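Local coordinates for protein SidF, inhibitor of growth family, member 3 (Legionella pneumophila subsp. pneumophila, PDB 4FYE) that probably removes phosphate from phosphatidylinositol phosphates and is probably associated with membranes in its full-length form, at residues K286-K291 with F507-E512; Y379-M384 with K438-R443. The protein carries 1 engineered substitution. All coordinates share one frame; numbering follows the deposited sequence.

Contact 1 of 2, residues K286-K291 with F507-E512; sequences KKLAIK and FSYFEE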
ATOM      1  N   LYS A 286     -27.227  -8.720  -4.249  1.00 91.38           N
ATOM      2  CA  LYS A 286     -26.252  -7.670  -4.433  1.00 90.68           C
ATOM      3  C   LYS A 286     -25.009  -7.859  -3.564  1.00 86.37           C
ATOM      4  O   LYS A 286     -23.914  -7.571  -4.021  1.00 84.74           O
ATOM      5  CB  LYS A 286     -26.867  -6.307  -4.187  1.00 92.60           C
ATOM      6  CG  LYS A 286     -25.867  -5.165  -4.243  1.00 98.47           C
ATOM      7  CD  LYS A 286     -25.608  -4.700  -5.668  1.00103.76           C
ATOM      8  CE  LYS A 286     -26.575  -3.602  -6.084  1.00102.80           C
ATOM      9  NZ  LYS A 286     -26.271  -2.355  -5.336  1.00106.60           N
ATOM     10  N   LYS A 287     -25.181  -8.371  -2.346  1.00 86.34           N
ATOM     11  CA  LYS A 287     -24.052  -8.617  -1.440  1.00 81.05           C
ATOM     12  C   LYS A 287     -23.192  -9.756  -1.953  1.00 79.58           C
ATOM     13  O   LYS A 287     -21.953  -9.701  -1.894  1.00 85.64           O
ATOM     14  CB  LYS A 287     -24.509  -8.927  -0.021  1.00 77.35           C
ATOM     15  CG  LYS A 287     -24.899  -7.700   0.747  1.00 78.79           C
ATOM     16  CD  LYS A 287     -25.203  -8.053   2.181  1.00 83.74           C
ATOM     17  CE  LYS A 287     -25.727  -6.829   2.906  1.00 91.03           C
ATOM     18  NZ  LYS A 287     -26.625  -7.240   4.012  1.00 91.31           N
ATOM     19  N   LEU A 288     -23.828 -10.798  -2.456  1.00 78.31           N
ATOM     20  CA  LEU A 288     -23.033 -11.902  -2.978  1.00 76.13           C
ATOM     21  C   LEU A 288     -22.285 -11.467  -4.235  1.00 68.91           C
ATOM     22  O   LEU A 288     -21.148 -11.862  -4.440  1.00 69.48           O
ATOM     23  CB  LEU A 288     -23.883 -13.135  -3.228  1.00 77.75           C
ATOM     24  CG  LEU A 288     -23.381 -14.495  -2.747  1.00 75.28           C
ATOM     25  CD1 LEU A 288     -23.822 -15.534  -3.764  1.00 77.32           C
ATOM     26  CD2 LEU A 288     -21.890 -14.574  -2.512  1.00 75.12           C
ATOM     27  N   ALA A 289     -22.896 -10.609  -5.037  1.00 65.65           N
ATOM     28  CA  ALA A 289     -22.225 -10.014  -6.170  1.00 65.53           C
ATOM     29  C   ALA A 289     -20.914  -9.306  -5.740  1.00 66.77           C
ATOM     30  O   ALA A 289     -19.822  -9.486  -6.350  1.00 64.34           O
ATOM     31  CB  ALA A 289     -23.174  -9.058  -6.853  1.00 64.94           C
ATOM     32  N   ILE A 290     -21.039  -8.539  -4.658  1.00 68.93           N
ATOM     33  CA  ILE A 290     -19.947  -7.769  -4.082  1.00 66.42           C
ATOM     34  C   ILE A 290     -18.854  -8.691  -3.562  1.00 66.83           C
ATOM     35  O   ILE A 290     -17.662  -8.431  -3.803  1.00 65.73           O
ATOM     36  CB  ILE A 290     -20.439  -6.798  -2.986  1.00 65.13           C
ATOM     37  CG1 ILE A 290     -21.233  -5.675  -3.643  1.00 66.93           C
ATOM     38  CG2 ILE A 290     -19.246  -6.201  -2.239  1.00 60.53           C
ATOM     39  CD1 ILE A 290     -22.200  -4.927  -2.723  1.00 66.84           C
ATOM     40  N   LYS A 291     -19.252  -9.758  -2.863  1.00 63.73           N
ATOM     41  CA  LYS A 291     -18.308 -10.817  -2.475  1.00 65.13           C
ATOM     42  C   LYS A 291     -17.544 -11.401  -3.664  1.00 65.82           C
ATOM     43  O   LYS A 291     -16.385 -11.775  -3.528  1.00 67.14           O
ATOM     44  CB  LYS A 291     -19.023 -11.944  -1.745  1.00 66.24           C
ATOM     45  CG  LYS A 291     -18.649 -12.075  -0.288  1.00 69.66           C
ATOM     46  CD  LYS A 291     -19.486 -13.121   0.457  1.00 75.28           C
ATOM     47  CE  LYS A 291     -20.650 -12.476   1.202  1.00 77.68           C
ATOM     48  NZ  LYS A 291     -21.232 -13.382   2.226  1.00 82.12           N
ATOM     49  N   PHE A 507     -17.590 -17.297  -9.055  1.00 71.19           N
ATOM     50  CA  PHE A 507     -17.367 -16.680 -10.370  1.00 71.80           C
ATOM     51  C   PHE A 507     -18.604 -16.927 -11.247  1.00 77.19           C
ATOM     52  O   PHE A 507     -19.141 -15.985 -11.844  1.00 78.92           O
ATOM     53  CB  PHE A 507     -16.124 -17.244 -11.083  1.00 68.61           C
ATOM     54  CG  PHE A 507     -14.817 -16.901 -10.446  1.00 64.39           C
ATOM     55  CD1 PHE A 507     -14.466 -15.578 -10.183  1.00 64.70           C
ATOM     56  CD2 PHE A 507     -13.913 -17.911 -10.135  1.00 67.00           C
ATOM     57  CE1 PHE A 507     -13.246 -15.260  -9.600  1.00 62.19           C
ATOM     58  CE2 PHE A 507     -12.680 -17.619  -9.562  1.00 65.48           C
ATOM     59  CZ  PHE A 507     -12.342 -16.279  -9.301  1.00 63.95           C
ATOM     60  N   SER A 508     -19.073 -18.182 -11.319  1.00 76.18           N
ATOM     61  CA  SER A 508     -20.310 -18.457 -12.079  1.00 79.90           C
ATOM     62  C   SER A 508     -21.443 -17.570 -11.576  1.00 83.39           C
ATOM     63  O   SER A 508     -22.180 -16.968 -12.383  1.00 89.26           O
ATOM     64  CB  SER A 508     -20.719 -19.927 -12.046  1.00 75.61           C
ATOM     65  OG  SER A 508     -19.763 -20.730 -12.708  1.00 76.56           O
ATOM     66  N   TYR A 509     -21.588 -17.454 -10.254  1.00 77.40           N
ATOM     67  CA  TYR A 509     -22.689 -16.663  -9.798  1.00 77.76           C
ATOM     68  C   TYR A 509     -22.595 -15.234 -10.334  1.00 77.74           C
ATOM     69  O   TYR A 509     -23.603 -14.668 -10.730  1.00 81.19           O
ATOM     70  CB  TYR A 509     -22.824 -16.687  -8.286  1.00 78.23           C
ATOM     71  CG  TYR A 509     -23.796 -15.635  -7.783  1.00 76.80           C
ATOM     72  CD1 TYR A 509     -23.389 -14.317  -7.601  1.00 73.97           C
ATOM     73  CD2 TYR A 509     -25.116 -15.947  -7.507  1.00 80.97           C
ATOM     74  CE1 TYR A 509     -24.261 -13.345  -7.165  1.00 74.11           C
ATOM     75  CE2 TYR A 509     -25.996 -14.966  -7.053  1.00 83.76           C
ATOM     76  CZ  TYR A 509     -25.555 -13.669  -6.881  1.00 77.05           C
ATOM     77  OH  TYR A 509     -26.407 -12.682  -6.440  1.00 79.77           O
ATOM     78  N   PHE A 510     -21.401 -14.639 -10.355  1.00 77.13           N
ATOM     79  CA  PHE A 510     -21.303 -13.264 -10.870  1.00 79.02           C
ATOM     80  C   PHE A 510     -21.597 -13.152 -12.373  1.00 77.83           C
ATOM     81  O   PHE A 510     -22.191 -12.163 -12.793  1.00 76.39           O
ATOM     82  CB  PHE A 510     -19.957 -12.587 -10.526  1.00 72.44           C
ATOM     83  CG  PHE A 510     -19.854 -11.160 -11.016  1.00 69.23           C
ATOM     84  CD1 PHE A 510     -19.310 -10.862 -12.269  1.00 69.38           C
ATOM     85  CD2 PHE A 510     -20.296 -10.105 -10.231  1.00 70.64           C
ATOM     86  CE1 PHE A 510     -19.197  -9.534 -12.720  1.00 65.24           C
ATOM     87  CE2 PHE A 510     -20.163  -8.772 -10.666  1.00 69.14           C
ATOM     88  CZ  PHE A 510     -19.631  -8.493 -11.924  1.00 64.92           C
ATOM     89  N   GLU A 511     -21.143 -14.141 -13.153  1.00 84.03           N
ATOM     90  CA  GLU A 511     -21.387 -14.237 -14.626  1.00 89.52           C
ATOM     91  C   GLU A 511     -22.853 -14.025 -15.006  1.00 89.33           C
ATOM     92  O   GLU A 511     -23.127 -13.310 -15.970  1.00 85.65           O
ATOM     93  CB  GLU A 511     -20.874 -15.572 -15.219  1.00 93.55           C
ATOM     94  CG  GLU A 511     -19.364 -15.593 -15.535  1.00100.88           C
ATOM     95  CD  GLU A 511     -18.787 -16.998 -15.795  1.00104.17           C
ATOM     96  OE1 GLU A 511     -19.453 -17.820 -16.477  1.00104.65           O
ATOM     97  OE2 GLU A 511     -17.655 -17.293 -15.319  1.00 99.91           O
ATOM     98  N   GLU A 512     -23.764 -14.636 -14.228  1.00 90.34           N
ATOM     99  CA  GLU A 512     -25.221 -14.482 -14.389  1.00 95.97           C
ATOM    100  C   GLU A 512     -25.724 -13.169 -13.817  1.00 96.70           C
ATOM    101  O   GLU A 512     -26.486 -12.450 -14.479  1.00 99.46           O
ATOM    102  CB  GLU A 512     -26.003 -15.623 -13.710  1.00100.19           C
ATOM    103  CG  GLU A 512     -26.362 -16.813 -14.584  1.00106.20           C
ATOM    104  CD  GLU A 512     -27.173 -16.464 -15.833  1.00113.25           C
ATOM    105  OE1 GLU A 512     -28.370 -16.069 -15.722  1.00119.09           O
ATOM    106  OE2 GLU A 512     -26.607 -16.624 -16.944  1.00111.81           O
TER

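Contact 2 of 2, residues Y379-M384 with K438-R443; sequences YVRQMM and KNQNAR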
ATOM      1  N   TYR A 379     -14.827  -9.595   3.814  1.00 59.85           N
ATOM      2  CA  TYR A 379     -14.803 -10.118   2.452  1.00 55.32           C
ATOM      3  C   TYR A 379     -13.401 -10.386   1.943  1.00 55.96           C
ATOM      4  O   TYR A 379     -13.179 -11.299   1.132  1.00 56.62           O
ATOM      5  CB  TYR A 379     -15.472  -9.143   1.516  1.00 53.99           C
ATOM      6  CG  TYR A 379     -16.966  -9.037   1.676  1.00 57.97           C
ATOM      7  CD1 TYR A 379     -17.604  -9.518   2.820  1.00 60.95           C
ATOM      8  CD2 TYR A 379     -17.751  -8.467   0.687  1.00 57.34           C
ATOM      9  CE1 TYR A 379     -18.978  -9.451   2.972  1.00 60.22           C
ATOM     10  CE2 TYR A 379     -19.110  -8.338   0.875  1.00 62.07           C
ATOM     11  CZ  TYR A 379     -19.694  -8.847   2.008  1.00 58.91           C
ATOM     12  OH  TYR A 379     -21.005  -8.789   2.160  1.00 70.39           O
ATOM     13  N   VAL A 380     -12.458  -9.571   2.389  1.00 52.57           N
ATOM     14  CA  VAL A 380     -11.134  -9.620   1.818  1.00 49.40           C
ATOM     15  C   VAL A 380     -10.463 -10.784   2.497  1.00 51.23           C
ATOM     16  O   VAL A 380      -9.897 -11.670   1.828  1.00 55.25           O
ATOM     17  CB  VAL A 380     -10.375  -8.277   2.003  1.00 52.08           C
ATOM     18  CG1 VAL A 380      -8.886  -8.476   1.814  1.00 55.28           C
ATOM     19  CG2 VAL A 380     -10.894  -7.186   1.065  1.00 45.43           C
ATOM     20  N   ARG A 381     -10.588 -10.843   3.820  1.00 51.35           N
ATOM     21  CA  ARG A 381     -10.041 -11.969   4.577  1.00 54.20           C
ATOM     22  C   ARG A 381     -10.584 -13.344   4.102  1.00 56.72           C
ATOM     23  O   ARG A 381      -9.856 -14.308   4.029  1.00 57.80           O
ATOM     24  CB  ARG A 381     -10.197 -11.703   6.081  1.00 54.64           C
ATOM     25  CG  ARG A 381     -10.735 -12.836   6.915  1.00 65.75           C
ATOM     26  CD  ARG A 381      -9.663 -13.812   7.307  1.00 65.65           C
ATOM     27  NE  ARG A 381     -10.109 -15.186   7.097  1.00 74.86           N
ATOM     28  CZ  ARG A 381     -11.356 -15.610   6.848  1.00 77.84           C
ATOM     29  NH1 ARG A 381     -12.383 -14.774   6.775  1.00 85.72           N
ATOM     30  NH2 ARG A 381     -11.577 -16.904   6.669  1.00 70.81           N
ATOM     31  N   GLN A 382     -11.832 -13.403   3.687  1.00 58.15           N
ATOM     32  CA  GLN A 382     -12.411 -14.653   3.203  1.00 63.61           C
ATOM     33  C   GLN A 382     -11.877 -15.029   1.800  1.00 64.99           C
ATOM     34  O   GLN A 382     -11.522 -16.207   1.537  1.00 64.04           O
ATOM     35  CB  GLN A 382     -13.931 -14.502   3.239  1.00 70.34           C
ATOM     36  CG  GLN A 382     -14.745 -15.474   2.418  1.00 81.14           C
ATOM     37  CD  GLN A 382     -16.245 -15.389   2.699  1.00 90.73           C
ATOM     38  OE1 GLN A 382     -16.947 -16.412   2.619  1.00 93.88           O
ATOM     39  NE2 GLN A 382     -16.743 -14.183   3.058  1.00 84.48           N
ATOM     40  N   MET A 383     -11.794 -14.038   0.907  1.00 62.29           N
ATOM     41  CA  MET A 383     -11.268 -14.286  -0.444  1.00 62.33           C
ATOM     42  C   MET A 383      -9.728 -14.593  -0.453  1.00 60.56           C
ATOM     43  O   MET A 383      -9.266 -15.475  -1.163  1.00 59.30           O
ATOM     44  CB  MET A 383     -11.700 -13.184  -1.435  1.00 58.94           C
ATOM     45  CG  MET A 383     -13.181 -12.808  -1.396  1.00 61.19           C
ATOM     46  SD  MET A 383     -14.438 -14.115  -1.680  1.00 75.13           S
ATOM     47  CE  MET A 383     -14.171 -15.222  -0.333  1.00 72.70           C
ATOM     48  N   MET A 384      -8.953 -13.889   0.363  1.00 56.56           N
ATOM     49  CA  MET A 384      -7.560 -14.259   0.560  1.00 55.67           C
ATOM     50  C   MET A 384      -7.431 -15.708   0.991  1.00 57.53           C
ATOM     51  O   MET A 384      -6.587 -16.447   0.446  1.00 56.87           O
ATOM     52  CB  MET A 384      -6.831 -13.319   1.566  1.00 49.94           C
ATOM     53  CG  MET A 384      -6.551 -11.905   1.040  1.00 47.01           C
ATOM     54  SD  MET A 384      -5.677 -10.905   2.275  0.80 42.21           S
ATOM     55  CE  MET A 384      -4.240 -11.945   2.340  1.00 49.52           C
ATOM     56  N   LYS A 438     -10.479 -10.278  16.580  1.00 59.95           N
ATOM     57  CA  LYS A 438      -9.756 -11.050  17.622  1.00 64.47           C
ATOM     58  C   LYS A 438      -9.189 -12.360  17.057  1.00 65.23           C
ATOM     59  O   LYS A 438      -7.978 -12.590  17.142  1.00 63.41           O
ATOM     60  CB  LYS A 438     -10.654 -11.332  18.846  1.00 67.66           C
ATOM     61  CG  LYS A 438      -9.902 -11.649  20.149  1.00 74.60           C
ATOM     62  CD  LYS A 438     -10.703 -12.520  21.151  1.00 86.12           C
ATOM     63  CE  LYS A 438     -10.259 -14.007  21.291  1.00 93.22           C
ATOM     64  NZ  LYS A 438      -9.290 -14.553  20.267  1.00 85.56           N
ATOM     65  N   ASN A 439     -10.064 -13.210  16.495  1.00 66.47           N
ATOM     66  CA  ASN A 439      -9.645 -14.511  15.941  1.00 65.39           C
ATOM     67  C   ASN A 439      -8.548 -14.430  14.840  1.00 69.58           C
ATOM     68  O   ASN A 439      -7.528 -15.182  14.884  1.00 68.31           O
ATOM     69  CB  ASN A 439     -10.865 -15.300  15.416  1.00 62.52           C
ATOM     70  CG  ASN A 439     -11.676 -15.970  16.555  1.00 70.74           C
ATOM     71  OD1 ASN A 439     -11.230 -16.057  17.713  1.00 69.25           O
ATOM     72  ND2 ASN A 439     -12.875 -16.444  16.224  1.00 64.42           N
ATOM     73  N   GLN A 440      -8.752 -13.534  13.859  1.00 63.92           N
ATOM     74  CA  GLN A 440      -7.905 -13.538  12.667  1.00 55.97           C
ATOM     75  C   GLN A 440      -6.552 -13.024  13.070  1.00 54.28           C
ATOM     76  O   GLN A 440      -5.533 -13.495  12.586  1.00 54.37           O
ATOM     77  CB  GLN A 440      -8.532 -12.726  11.550  1.00 52.40           C
ATOM     78  CG  GLN A 440      -7.708 -12.604  10.263  1.00 53.64           C
ATOM     79  CD  GLN A 440      -7.069 -13.906   9.797  1.00 56.71           C
ATOM     80  OE1 GLN A 440      -7.624 -15.012   9.945  1.00 54.88           O
ATOM     81  NE2 GLN A 440      -5.881 -13.783   9.272  1.00 52.40           N
ATOM     82  N   ASN A 441      -6.535 -12.145  14.058  1.00 54.61           N
ATOM     83  CA  ASN A 441      -5.295 -11.513  14.471  1.00 55.30           C
ATOM     84  C   ASN A 441      -4.400 -12.460  15.269  1.00 57.07           C
ATOM     85  O   ASN A 441      -3.172 -12.583  14.995  1.00 58.44           O
ATOM     86  CB  ASN A 441      -5.584 -10.189  15.200  1.00 56.43           C
ATOM     87  CG  ASN A 441      -5.944  -9.066  14.233  1.00 54.47           C
ATOM     88  OD1 ASN A 441      -5.663  -9.144  13.036  1.00 50.43           O
ATOM     89  ND2 ASN A 441      -6.584  -8.016  14.750  1.00 52.99           N
ATOM     90  N   ALA A 442      -5.013 -13.189  16.186  1.00 56.05           N
ATOM     91  CA  ALA A 442      -4.321 -14.336  16.795  1.00 61.72           C
ATOM     92  C   ALA A 442      -3.868 -15.464  15.778  1.00 63.82           C
ATOM     93  O   ALA A 442      -2.711 -15.918  15.800  1.00 70.51           O
ATOM     94  CB  ALA A 442      -5.123 -14.908  17.968  1.00 61.85           C
ATOM     95  N   ARG A 443      -4.742 -15.916  14.885  1.00 61.99           N
ATOM     96  CA  ARG A 443      -4.291 -16.760  13.785  1.00 58.57           C
ATOM     97  C   ARG A 443      -3.032 -16.172  13.097  1.00 59.97           C
ATOM     98  O   ARG A 443      -1.967 -16.836  13.036  1.00 58.29           O
ATOM     99  CB  ARG A 443      -5.420 -16.880  12.783  1.00 59.74           C
ATOM    100  CG  ARG A 443      -5.108 -17.696  11.521  1.00 61.78           C
ATOM    101  CD  ARG A 443      -6.412 -18.287  11.004  1.00 61.89           C
ATOM    102  NE  ARG A 443      -6.213 -19.004   9.769  1.00 65.28           N
ATOM    103  CZ  ARG A 443      -6.269 -18.456   8.561  1.00 60.35           C
ATOM    104  NH1 ARG A 443      -6.565 -17.174   8.429  1.00 53.54           N
ATOM    105  NH2 ARG A 443      -6.076 -19.228   7.483  1.00 58.79           N
TER

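Contact 1 of 2, residues K286-K291 with F507-E512
Leu-288 of helix 284-311 sits over the ring of Tyr-509, which comes from helix 482-514. The two helices form a buried, obliquely crossed helix pair, and helix 482-514 lies in a predicted coiled-coil region. Their local axes approach to 9.3 Å, with 122° between their N-to-C directions. CD1 of Leu-288 lies 3.8 Å from the centroid of the Tyr-509 ring, only 2° off the ring normal. This is a CH-pi contact over the middle of one face. CB of Leu-288 lies lower on the same side chain and meets CE1 of Tyr-509 at 4.0 Å. The leucine thus touches the ring by both its base and one methyl branch. The chi1 of Tyr-509 is 168°, which sets CG anti to the backbone N and carries the ring across to helix 284-311. The same ring also meets Leu-525 and Lys-529 of helix 522-583, so a third helix closes on this pair. Ala-289 N approaches the ring obliquely, 3.7 Å from Tyr-509 CE1. The CA atoms of Ala-289 and Phe-510 are 5.8 Å apart. No hydrogen bond joins the two segments. The Phe-510 ring comes up obliquely to the backbone of Ala-289, its CD2 4.0 Å from Ala-289 O.

Contact 2 of 2, residues Y379-M384 with K438-R443
Gln-440 OE1 takes part in two hydrogen bonds, one from Arg-443 NH1 and one with the hydroxyl of Tyr-547, while the CD of Arg-381 packs against it from helix 373-387. The bond from Arg-443 NH1 to Gln-440 OE1 is 2.8 Å long and somewhat bent, with 146° at the hydrogen. It uses a lone pair in the carbonyl plane, and the oxygen lies close to the plane of the guanidinium. Gln-440 and Arg-443 stand about one helical turn apart on helix 438-458, and both reach towards Arg-381. Across the contact, Arg-381 CD is 3.5 Å from Gln-440 OE1 and 3.7 Å from Gln-440 CG. The two side chains cross at an angle. The bend at chi2 of Arg-381 (83°) helps bring CD against the amide, and a second bend at chi3 turns NE and the guanidinium. The guanidinium of Arg-381 and the amide plane of Gln-440 are 34° apart. Gln-440 NE2 donates a hydrogen bond to Met-414 O. Arg-381 NE and Arg-443 NH1 are 4.3 Å apart, yet both form salt bridges to Asp-385 OD2, which probably offsets their like charges, and Arg-381 NH2 has a further salt bridge to Glu-543. The result is a buried polar network between helices, in which Asp-385 bridges two arginines and strand 402-416 and the long helix 522-583 are tied in.

In the fold
Both contacts join helices and both are buried, but contact 1 lies farther from the centre of the chain, about 26 Å against about 18 Å for the centre of contact 2. Their centres are about 21 Å apart. Contact 1 rests on aromatic and aliphatic groups, whereas contact 2 rests on amide and guanidinium groups with acidic partners. Helix 522-583 packs on both, meeting Leu-288 and Tyr-509 in the first and Arg-381 in the second. The segments of the two contacts also touch, through residues outside each interface. Ile-290 CG2 lies 3.8 Å from Tyr-379 CE2, and Lys-291 O lies 3.6 Å from Met-383 SD. Helix 284-311 therefore faces helix 482-514 in contact 1 and packs against helix 373-387 of contact 2.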